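Long-range contact in demethyldecarbamoylnovobiocin O-methyltransferase (Streptomyces caeruleus, PDB 2WK1), which catalyses the S-adenosyl-L-methionine-dependent methylation of the noviose 4-hydroxyl in the penultimate step of novobiocin biosynthesis: residues Y220-Y231 with P250-Y258. Residues are numbered along the deposited sequence; the frame is centred on the assembly and turned at random.
With SAH (S-adenosyl-L-homocysteine), chain B; EDO (1,2-ethanediol), chain F.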
loop_
_atom_site.group_PDB
_atom_site.type_symbol
_atom_site.label_atom_id
_atom_site.label_comp_id
_atom_site.label_asym_id
_atom_site.label_seq_id
_atom_site.Cartn_x
_atom_site.Cartn_y
_atom_site.Cartn_z
ATOM N N TYR A 220 7.495 -13.919 -28.850
ATOM C CA TYR A 220 6.637 -14.092 -30.015
ATOM C C TYR A 220 5.694 -15.254 -29.785
ATOM O O TYR A 220 4.474 -15.141 -30.021
ATOM C CB TYR A 220 7.472 -14.332 -31.273
ATOM C CG TYR A 220 6.681 -14.719 -32.498
ATOM C CD1 TYR A 220 6.324 -16.038 -32.731
ATOM C CD2 TYR A 220 6.292 -13.758 -33.411
ATOM C CE1 TYR A 220 5.606 -16.392 -33.862
ATOM C CE2 TYR A 220 5.578 -14.090 -34.541
ATOM C CZ TYR A 220 5.229 -15.413 -34.756
ATOM O OH TYR A 220 4.525 -15.768 -35.896
ATOM N N GLU A 221 6.234 -16.391 -29.348
ATOM C CA GLU A 221 5.380 -17.567 -29.261
ATOM C C GLU A 221 4.294 -17.437 -28.209
ATOM O O GLU A 221 3.154 -17.848 -28.440
ATOM C CB GLU A 221 6.192 -18.838 -29.115
ATOM C CG GLU A 221 6.927 -19.104 -27.862
ATOM C CD GLU A 221 7.266 -20.593 -27.818
ATOM O OE1 GLU A 221 8.238 -21.007 -28.485
ATOM O OE2 GLU A 221 6.508 -21.353 -27.189
ATOM N N SER A 222 4.638 -16.847 -27.075
ATOM C CA SER A 222 3.686 -16.620 -26.019
ATOM C C SER A 222 2.575 -15.710 -26.487
ATOM O O SER A 222 1.399 -15.954 -26.202
ATOM C CB SER A 222 4.371 -16.032 -24.800
ATOM O OG SER A 222 5.410 -16.883 -24.321
ATOM N N THR A 223 2.941 -14.652 -27.205
ATOM C CA THR A 223 1.972 -13.676 -27.681
ATOM C C THR A 223 1.072 -14.271 -28.755
ATOM O O THR A 223 -0.119 -14.083 -28.721
ATOM C CB THR A 223 2.704 -12.414 -28.200
ATOM O OG1 THR A 223 3.556 -11.910 -27.170
ATOM C CG2 THR A 223 1.756 -11.336 -28.636
ATOM N N TRP A 224 1.657 -15.001 -29.682
ATOM C CA TRP A 224 0.886 -15.653 -30.731
ATOM C C TRP A 224 -0.103 -16.645 -30.135
ATOM O O TRP A 224 -1.274 -16.687 -30.519
ATOM C CB TRP A 224 1.837 -16.350 -31.731
ATOM C CG TRP A 224 1.069 -16.931 -32.863
ATOM C CD1 TRP A 224 0.636 -18.211 -32.974
ATOM C CD2 TRP A 224 0.564 -16.229 -34.008
ATOM N NE1 TRP A 224 -0.085 -18.362 -34.135
ATOM C CE2 TRP A 224 -0.145 -17.157 -34.786
ATOM C CE3 TRP A 224 0.660 -14.914 -34.458
ATOM C CZ2 TRP A 224 -0.773 -16.797 -35.987
ATOM C CZ3 TRP A 224 0.039 -14.565 -35.658
ATOM C CH2 TRP A 224 -0.664 -15.502 -36.401
ATOM N N ASP A 225 0.362 -17.450 -29.188
ATOM C CA ASP A 225 -0.533 -18.450 -28.571
ATOM C C ASP A 225 -1.662 -17.797 -27.756
ATOM O O ASP A 225 -2.794 -18.286 -27.710
ATOM C CB ASP A 225 0.258 -19.414 -27.706
ATOM C CG ASP A 225 1.162 -20.342 -28.539
ATOM O OD1 ASP A 225 0.968 -20.442 -29.776
ATOM O OD2 ASP A 225 2.068 -20.941 -27.934
ATOM N N THR A 226 -1.381 -16.641 -27.173
ATOM C CA THR A 226 -2.405 -15.919 -26.462
ATOM C C THR A 226 -3.451 -15.376 -27.421
ATOM O O THR A 226 -4.660 -15.554 -27.219
ATOM C CB THR A 226 -1.800 -14.782 -25.636
ATOM O OG1 THR A 226 -0.930 -15.318 -24.618
ATOM C CG2 THR A 226 -2.893 -13.989 -24.978
ATOM N N LEU A 227 -3.002 -14.669 -28.461
ATOM C CA LEU A 227 -3.967 -14.107 -29.396
ATOM C C LEU A 227 -4.805 -15.197 -30.092
ATOM O O LEU A 227 -6.020 -15.074 -30.241
ATOM C CB LEU A 227 -3.299 -13.233 -30.445
ATOM C CG LEU A 227 -2.791 -11.891 -29.926
ATOM C CD1 LEU A 227 -1.775 -11.301 -30.930
ATOM C CD2 LEU A 227 -3.968 -10.962 -29.668
ATOM N N THR A 228 -4.145 -16.241 -30.569
ATOM C CA THR A 228 -4.868 -17.235 -31.347
ATOM C C THR A 228 -5.976 -17.888 -30.511
ATOM O O THR A 228 -7.073 -18.131 -31.004
ATOM C CB THR A 228 -3.956 -18.299 -31.957
ATOM O OG1 THR A 228 -3.226 -18.977 -30.973
ATOM C CG2 THR A 228 -3.041 -17.720 -32.943
ATOM N N ASN A 229 -5.691 -18.162 -29.253
ATOM C CA ASN A 229 -6.652 -18.861 -28.395
ATOM C C ASN A 229 -7.652 -17.948 -27.708
ATOM O O ASN A 229 -8.773 -18.373 -27.453
ATOM C CB ASN A 229 -5.890 -19.670 -27.354
ATOM C CG ASN A 229 -5.222 -20.874 -27.978
ATOM O OD1 ASN A 229 -5.914 -21.788 -28.459
ATOM N ND2 ASN A 229 -3.893 -20.896 -27.985
ATOM N N LEU A 230 -7.253 -16.708 -27.376
ATOM C CA LEU A 230 -8.112 -15.849 -26.577
ATOM C C LEU A 230 -8.732 -14.670 -27.294
ATOM O O LEU A 230 -9.799 -14.210 -26.876
ATOM C CB LEU A 230 -7.403 -15.357 -25.315
ATOM C CG LEU A 230 -6.875 -16.436 -24.349
ATOM C CD1 LEU A 230 -6.279 -15.816 -23.113
ATOM C CD2 LEU A 230 -7.959 -17.451 -23.956
ATOM N N TYR A 231 -8.132 -14.168 -28.372
ATOM C CA TYR A 231 -8.765 -13.040 -29.047
ATOM C C TYR A 231 -10.196 -13.325 -29.534
ATOM O O TYR A 231 -11.078 -12.470 -29.389
ATOM C CB TYR A 231 -7.924 -12.500 -30.195
ATOM C CG TYR A 231 -8.568 -11.277 -30.790
ATOM C CD1 TYR A 231 -8.562 -10.090 -30.077
ATOM C CD2 TYR A 231 -9.246 -11.313 -32.006
ATOM C CE1 TYR A 231 -9.147 -8.954 -30.547
ATOM C CE2 TYR A 231 -9.837 -10.123 -32.504
ATOM C CZ TYR A 231 -9.768 -8.959 -31.738
ATOM O OH TYR A 231 -10.270 -7.713 -32.118
ATOM N N PRO A 250 10.086 -9.220 -31.217
ATOM C CA PRO A 250 9.290 -10.426 -31.472
ATOM C C PRO A 250 7.827 -10.272 -31.072
ATOM O O PRO A 250 6.947 -10.835 -31.709
ATOM C CB PRO A 250 10.000 -11.498 -30.644
ATOM C CG PRO A 250 11.440 -11.024 -30.570
ATOM C CD PRO A 250 11.259 -9.526 -30.368
ATOM N N CYS A 251 7.558 -9.487 -30.032
ATOM C CA CYS A 251 6.191 -9.266 -29.601
ATOM C C CYS A 251 5.473 -8.408 -30.622
ATOM O O CYS A 251 4.314 -8.661 -30.974
ATOM C CB CYS A 251 6.189 -8.577 -28.224
ATOM S SG CYS A 251 7.333 -9.254 -26.952
ATOM N N LYS A 252 6.159 -7.370 -31.105
ATOM C CA LYS A 252 5.643 -6.529 -32.168
ATOM C C LYS A 252 5.336 -7.363 -33.425
ATOM O O LYS A 252 4.285 -7.224 -34.034
ATOM C CB LYS A 252 6.660 -5.413 -32.465
ATOM C CG LYS A 252 6.135 -4.272 -33.306
ATOM C CD LYS A 252 7.181 -3.178 -33.668
ATOM C CE LYS A 252 7.517 -2.216 -32.555
ATOM N NZ LYS A 252 8.689 -1.304 -32.809
ATOM N N ASP A 253 6.238 -8.279 -33.762
ATOM C CA ASP A 253 5.994 -9.183 -34.886
ATOM C C ASP A 253 4.700 -10.001 -34.720
ATOM O O ASP A 253 3.900 -10.101 -35.638
ATOM C CB ASP A 253 7.132 -10.196 -35.053
ATOM C CG ASP A 253 8.437 -9.620 -35.580
ATOM O OD1 ASP A 253 8.493 -8.482 -36.042
ATOM O OD2 ASP A 253 9.455 -10.350 -35.506
ATOM N N ALA A 254 4.505 -10.602 -33.547
ATOM C CA ALA A 254 3.340 -11.439 -33.317
ATOM C C ALA A 254 2.031 -10.639 -33.383
ATOM O O ALA A 254 1.054 -11.071 -34.004
ATOM C CB ALA A 254 3.457 -12.173 -31.974
ATOM N N VAL A 255 2.003 -9.473 -32.737
ATOM C CA VAL A 255 0.790 -8.655 -32.736
ATOM C C VAL A 255 0.464 -8.170 -34.131
ATOM O O VAL A 255 -0.698 -8.256 -34.604
ATOM C CB VAL A 255 0.941 -7.467 -31.740
ATOM C CG1 VAL A 255 -0.188 -6.443 -31.915
ATOM C CG2 VAL A 255 1.036 -7.997 -30.310
ATOM N N ASP A 256 1.495 -7.696 -34.837
ATOM C CA ASP A 256 1.232 -7.179 -36.179
ATOM C C ASP A 256 0.817 -8.285 -37.136
ATOM O O ASP A 256 -0.076 -8.095 -37.965
ATOM C CB ASP A 256 2.459 -6.452 -36.729
ATOM C CG ASP A 256 2.729 -5.115 -36.051
ATOM O OD1 ASP A 256 1.916 -4.635 -35.227
ATOM O OD2 ASP A 256 3.780 -4.514 -36.375
ATOM N N GLU A 257 1.445 -9.448 -37.018
ATOM C CA GLU A 257 1.071 -10.550 -37.897
ATOM C C GLU A 257 -0.343 -11.050 -37.646
ATOM O O GLU A 257 -1.094 -11.316 -38.579
ATOM C CB GLU A 257 2.153 -11.949 -37.558
ATOM C CG GLU A 257 1.870 -13.082 -38.486
ATOM C CD GLU A 257 2.665 -14.148 -38.056
ATOM O OE1 GLU A 257 3.515 -14.069 -37.307
ATOM O OE2 GLU A 257 2.363 -15.341 -38.548
ATOM N N TYR A 258 -0.720 -11.155 -36.385
ATOM C CA TYR A 258 -2.062 -11.606 -36.062
ATOM C C TYR A 258 -3.109 -10.619 -36.567
ATOM O O TYR A 258 -4.104 -11.007 -37.195
ATOM C CB TYR A 258 -2.220 -11.796 -34.543
ATOM C CG TYR A 258 -3.542 -12.426 -34.163
ATOM C CD1 TYR A 258 -3.715 -13.803 -34.199
ATOM C CD2 TYR A 258 -4.650 -11.648 -33.840
ATOM C CE1 TYR A 258 -4.934 -14.366 -33.893
ATOM C CE2 TYR A 258 -5.878 -12.215 -33.525
ATOM C CZ TYR A 258 -6.016 -13.573 -33.579
ATOM O OH TYR A 258 -7.225 -14.151 -33.283
HETATM N N SAH B . 2.344 -8.714 -15.910
HETATM C CA SAH B . 3.454 -8.885 -14.912
HETATM C CB SAH B . 4.781 -9.118 -15.638
HETATM C CG SAH B . 4.826 -10.415 -16.433
HETATM S SD SAH B . 6.508 -11.029 -16.598
HETATM C C SAH B . 3.465 -7.745 -13.932
HETATM O O SAH B . 4.497 -7.475 -13.307
HETATM O OXT SAH B . 2.418 -7.157 -13.694
HETATM C "C5'" SAH B . 6.294 -12.317 -17.841
HETATM C "C4'" SAH B . 5.492 -13.525 -17.308
HETATM O "O4'" SAH B . 5.081 -14.329 -18.441
HETATM C "C3'" SAH B . 6.254 -14.433 -16.343
HETATM O "O3'" SAH B . 5.556 -14.601 -15.096
HETATM C "C2'" SAH B . 6.371 -15.754 -17.133
HETATM O "O2'" SAH B . 6.356 -16.940 -16.336
HETATM C "C1'" SAH B . 5.158 -15.709 -18.068
HETATM N N9 SAH B . 5.257 -16.438 -19.335
HETATM C C8 SAH B . 5.881 -15.982 -20.452
HETATM N N7 SAH B . 5.679 -16.829 -21.491
HETATM C C5 SAH B . 4.888 -17.827 -21.026
HETATM C C6 SAH B . 4.263 -18.991 -21.603
HETATM N N6 SAH B . 4.464 -19.291 -22.875
HETATM N N1 SAH B . 3.488 -19.747 -20.817
HETATM C C2 SAH B . 3.244 -19.426 -19.533
HETATM N N3 SAH B . 3.780 -18.370 -18.912
HETATM C C4 SAH B . 4.573 -17.552 -19.636
HETATM C C1 EDO F . 2.307 -9.697 -25.190
HETATM O O1 EDO F . 2.455 -11.088 -24.720
HETATM C C2 EDO F . 3.615 -8.902 -25.373
HETATM O O2 EDO F . 3.811 -8.004 -24.254
HETATM O O HOH W 1 -7.525 -16.793 -33.440
#
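Tyr-220 packs against Ala-254 and Tyr-258 against Leu-227 where helices 220-230 and 249-261 meet; these helices follow successive parallel strands, 210-215 and 238-242, of the Rossmann-like methyltransferase fold. The two helices run nearly parallel, crossing at -26° with their segment axes 8.2 Å apart. Tyr-220 is a knob in the hole formed by Pro-250, Asp-253, Ala-254 and Glu-257. With CG anti to the backbone N (chi1 172°), its ring lies along the second helix, CD2 3.6 Å from Ala-254 CB, and its hydroxyl reaches the Glu-257 carboxylate. There Tyr-220 OH donates to Glu-257 OE1 in the plane of the ring; Glu-257 was modelled in two conformers, so the very short length of this bond is doubtful.

Further along, Leu-227 CB sits over the centre of the Tyr-258 ring in a CH-pi contact, 3.7 Å from the centroid. The edge of the same tyrosine meets a face of the Trp-224 six-membered ring in a T-shaped pair, planes at 75°, and Tyr-231 completes the aromatic cluster. On the buried side Thr-223 CG2 packs 3.8 Å from both Ala-254 CB and Val-255 CG2.

Around these side chains, Tyr-155 stacks on Tyr-220 and hydrogen-bonds Asp-253, while the Cys-248–Cys-251 disulfide joins the residue just before the second helix to its first turn. The first helix also contributes to the cofactor pocket: Ser-222 OG donates to the adenine N7 of S-adenosyl-L-homocysteine at 2.8 Å. At the far end a water bridges the helices, donating to Thr-228 O and lying 2.7 Å from Tyr-258 OH, in the plane of the tyrosine ring.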